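Local coordinates for protein mandelate racemase (Bordetella bronchiseptica, PDB 3OP2) that is a putative mandelate racemase of the enolase superfamily, probably catalysing a magnesium-dependent reaction on a carboxylate substrate, at residues F167-L172 and D195-V200. Sequence-based numbering, arbitrary orientation.
Sequences FTAAKL and DVEILV. With AKG (2-oxoglutaric acid), chain D.
Ala-169 lies level with Glu-197 and Lys-171 with Leu-199 in two parallel strands whose axes approach to 4.4 Å at 25°, joined by a regular ladder of four backbone hydrogen bonds. Glu-197 N donates to Thr-168 O and Leu-199 N to Ala-170 O, while Ala-170 N and Leu-172 N return bonds to Glu-197 O and Leu-199 O. Leu-199 N to Ala-170 O measures 2.9 Å. Ala-169 CA adds a CA-H...O contact of 3.2 Å to Glu-197 O.

Ala-169, Lys-171, Glu-197 and Leu-199 share one face of the sheet. There Ala-169 CB meets Glu-197 CB at 3.7 Å, and Lys-171 CG lies 3.9 Å from Leu-199 CB, the two side chains crossing at about a right angle. The lysine chain leaves with CG anti to the backbone N (chi1 -169°) and bends at chi3 (81°), bringing Lys-171 NZ to 2.9 Å from O2 of 2-oxoglutarate. The same NZ forms salt bridges with Glu-227 and Glu-329 and a hydrogen bond with Tyr-142 OH, so it is held among several polar groups.

On the other face, Leu-172 CD2 lies 4.4 Å from Val-200 CG2, a loose apolar contact, and Leu-172 and Ile-198 pack against helix 178-192. With that helix the strands form a beta-alpha-beta unit of the TIM-type barrel, whose interior-facing Lys-171 reaches the ligand site near the magnesium ion, as in the enolase superfamily.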
loop_
_atom_site.group_PDB
_atom_site.type_symbol
_atom_site.label_atom_id
_atom_site.label_comp_id
_atom_site.label_asym_id
_atom_site.label_seq_id
_atom_site.Cartn_x
_atom_site.Cartn_y
_atom_site.Cartn_z
ATOM N N PHE A 167 1.262 -34.871 10.186
ATOM C CA PHE A 167 0.432 -33.891 9.460
ATOM C C PHE A 167 -0.741 -34.576 8.753
ATOM O O PHE A 167 -0.573 -35.652 8.174
ATOM C CB PHE A 167 1.256 -33.133 8.422
ATOM C CG PHE A 167 2.115 -32.030 8.992
ATOM C CD1 PHE A 167 1.590 -30.764 9.212
ATOM C CD2 PHE A 167 3.463 -32.254 9.262
ATOM C CE1 PHE A 167 2.378 -29.734 9.728
ATOM C CE2 PHE A 167 4.268 -31.234 9.773
ATOM C CZ PHE A 167 3.723 -29.967 10.006
ATOM N N THR A 168 -1.917 -33.948 8.798
ATOM C CA THR A 168 -3.105 -34.447 8.094
ATOM C C THR A 168 -3.337 -33.681 6.773
ATOM O O THR A 168 -4.326 -33.918 6.066
ATOM C CB THR A 168 -4.381 -34.337 8.983
ATOM O OG1 THR A 168 -4.569 -32.974 9.388
ATOM C CG2 THR A 168 -4.259 -35.214 10.231
ATOM N N ALA A 169 -2.417 -32.768 6.459
ATOM C CA ALA A 169 -2.546 -31.871 5.324
ATOM C C ALA A 169 -1.210 -31.248 4.958
ATOM O O ALA A 169 -0.386 -30.966 5.843
ATOM C CB ALA A 169 -3.573 -30.757 5.636
ATOM N N ALA A 170 -1.020 -31.002 3.659
ATOM C CA ALA A 170 0.177 -30.337 3.140
ATOM C C ALA A 170 -0.120 -29.486 1.896
ATOM O O ALA A 170 -1.081 -29.753 1.172
ATOM C CB ALA A 170 1.261 -31.356 2.836
ATOM N N LYS A 171 0.714 -28.470 1.660
ATOM C CA LYS A 171 0.554 -27.586 0.502
ATOM C C LYS A 171 1.647 -27.783 -0.555
ATOM O O LYS A 171 2.846 -27.848 -0.230
ATOM C CB LYS A 171 0.498 -26.123 0.954
ATOM C CG LYS A 171 0.082 -25.117 -0.113
ATOM C CD LYS A 171 -0.363 -23.820 0.548
ATOM C CE LYS A 171 0.827 -22.957 0.929
ATOM N NZ LYS A 171 0.438 -21.745 1.708
ATOM N N LEU A 172 1.216 -27.864 -1.814
ATOM C CA LEU A 172 2.109 -27.995 -2.960
ATOM C C LEU A 172 2.116 -26.730 -3.835
ATOM O O LEU A 172 1.062 -26.180 -4.174
ATOM C CB LEU A 172 1.701 -29.211 -3.795
ATOM C CG LEU A 172 2.305 -29.417 -5.195
ATOM C CD1 LEU A 172 3.681 -30.079 -5.119
ATOM C CD2 LEU A 172 1.391 -30.268 -6.037
ATOM N N ASP A 195 -7.896 -39.214 2.720
ATOM C CA ASP A 195 -8.046 -38.590 4.036
ATOM C C ASP A 195 -7.121 -37.405 4.255
ATOM O O ASP A 195 -7.384 -36.548 5.118
ATOM C CB ASP A 195 -7.823 -39.610 5.158
ATOM C CG ASP A 195 -9.004 -40.549 5.348
ATOM O OD1 ASP A 195 -10.057 -40.320 4.711
ATOM O OD2 ASP A 195 -8.875 -41.515 6.141
ATOM N N VAL A 196 -6.027 -37.367 3.503
ATOM C CA VAL A 196 -5.048 -36.304 3.656
ATOM C C VAL A 196 -5.482 -35.138 2.785
ATOM O O VAL A 196 -5.850 -35.327 1.627
ATOM C CB VAL A 196 -3.627 -36.793 3.288
ATOM C CG1 VAL A 196 -2.606 -35.679 3.434
ATOM C CG2 VAL A 196 -3.247 -37.978 4.173
ATOM N N GLU A 197 -5.478 -33.935 3.349
ATOM C CA GLU A 197 -5.804 -32.761 2.541
ATOM C C GLU A 197 -4.585 -32.326 1.732
ATOM O O GLU A 197 -3.461 -32.247 2.251
ATOM C CB GLU A 197 -6.332 -31.600 3.384
ATOM C CG GLU A 197 -7.621 -31.905 4.133
ATOM C CD GLU A 197 -8.773 -32.347 3.229
ATOM O OE1 GLU A 197 -8.767 -32.039 2.017
ATOM O OE2 GLU A 197 -9.697 -33.003 3.747
ATOM N N ILE A 198 -4.824 -32.073 0.452
ATOM C CA ILE A 198 -3.808 -31.540 -0.436
ATOM C C ILE A 198 -4.233 -30.136 -0.825
ATOM O O ILE A 198 -5.292 -29.931 -1.423
ATOM C CB ILE A 198 -3.574 -32.449 -1.683
ATOM C CG1 ILE A 198 -3.259 -33.887 -1.246
ATOM C CG2 ILE A 198 -2.447 -31.887 -2.541
ATOM C CD1 ILE A 198 -3.052 -34.880 -2.403
ATOM N N LEU A 199 -3.420 -29.169 -0.420
ATOM C CA LEU A 199 -3.602 -27.773 -0.764
ATOM C C LEU A 199 -2.626 -27.441 -1.884
ATOM O O LEU A 199 -1.616 -28.134 -2.068
ATOM C CB LEU A 199 -3.309 -26.888 0.444
ATOM C CG LEU A 199 -4.239 -26.909 1.654
ATOM C CD1 LEU A 199 -4.482 -28.319 2.175
ATOM C CD2 LEU A 199 -3.637 -26.046 2.740
ATOM N N VAL A 200 -2.913 -26.369 -2.616
ATOM C CA VAL A 200 -2.114 -25.991 -3.771
ATOM C C VAL A 200 -1.927 -24.475 -3.757
ATOM O O VAL A 200 -2.833 -23.768 -3.346
ATOM C CB VAL A 200 -2.834 -26.530 -5.026
ATOM C CG1 VAL A 200 -2.984 -25.506 -6.131
ATOM C CG2 VAL A 200 -2.247 -27.847 -5.458
HETATM C C1 AKG D . 3.140 -19.173 1.407
HETATM O O1 AKG D . 3.709 -19.344 2.502
HETATM O O2 AKG D . 1.900 -19.326 1.272
HETATM C C2 AKG D . 3.914 -18.753 0.239
HETATM O O5 AKG D . 3.315 -18.558 -0.809
HETATM C C3 AKG D . 5.409 -18.510 0.298
HETATM C C4 AKG D . 6.177 -19.791 0.616
HETATM C C5 AKG D . 7.624 -19.732 0.140
HETATM O O3 AKG D . 8.309 -18.690 0.299
HETATM O O4 AKG D . 8.112 -20.755 -0.393
#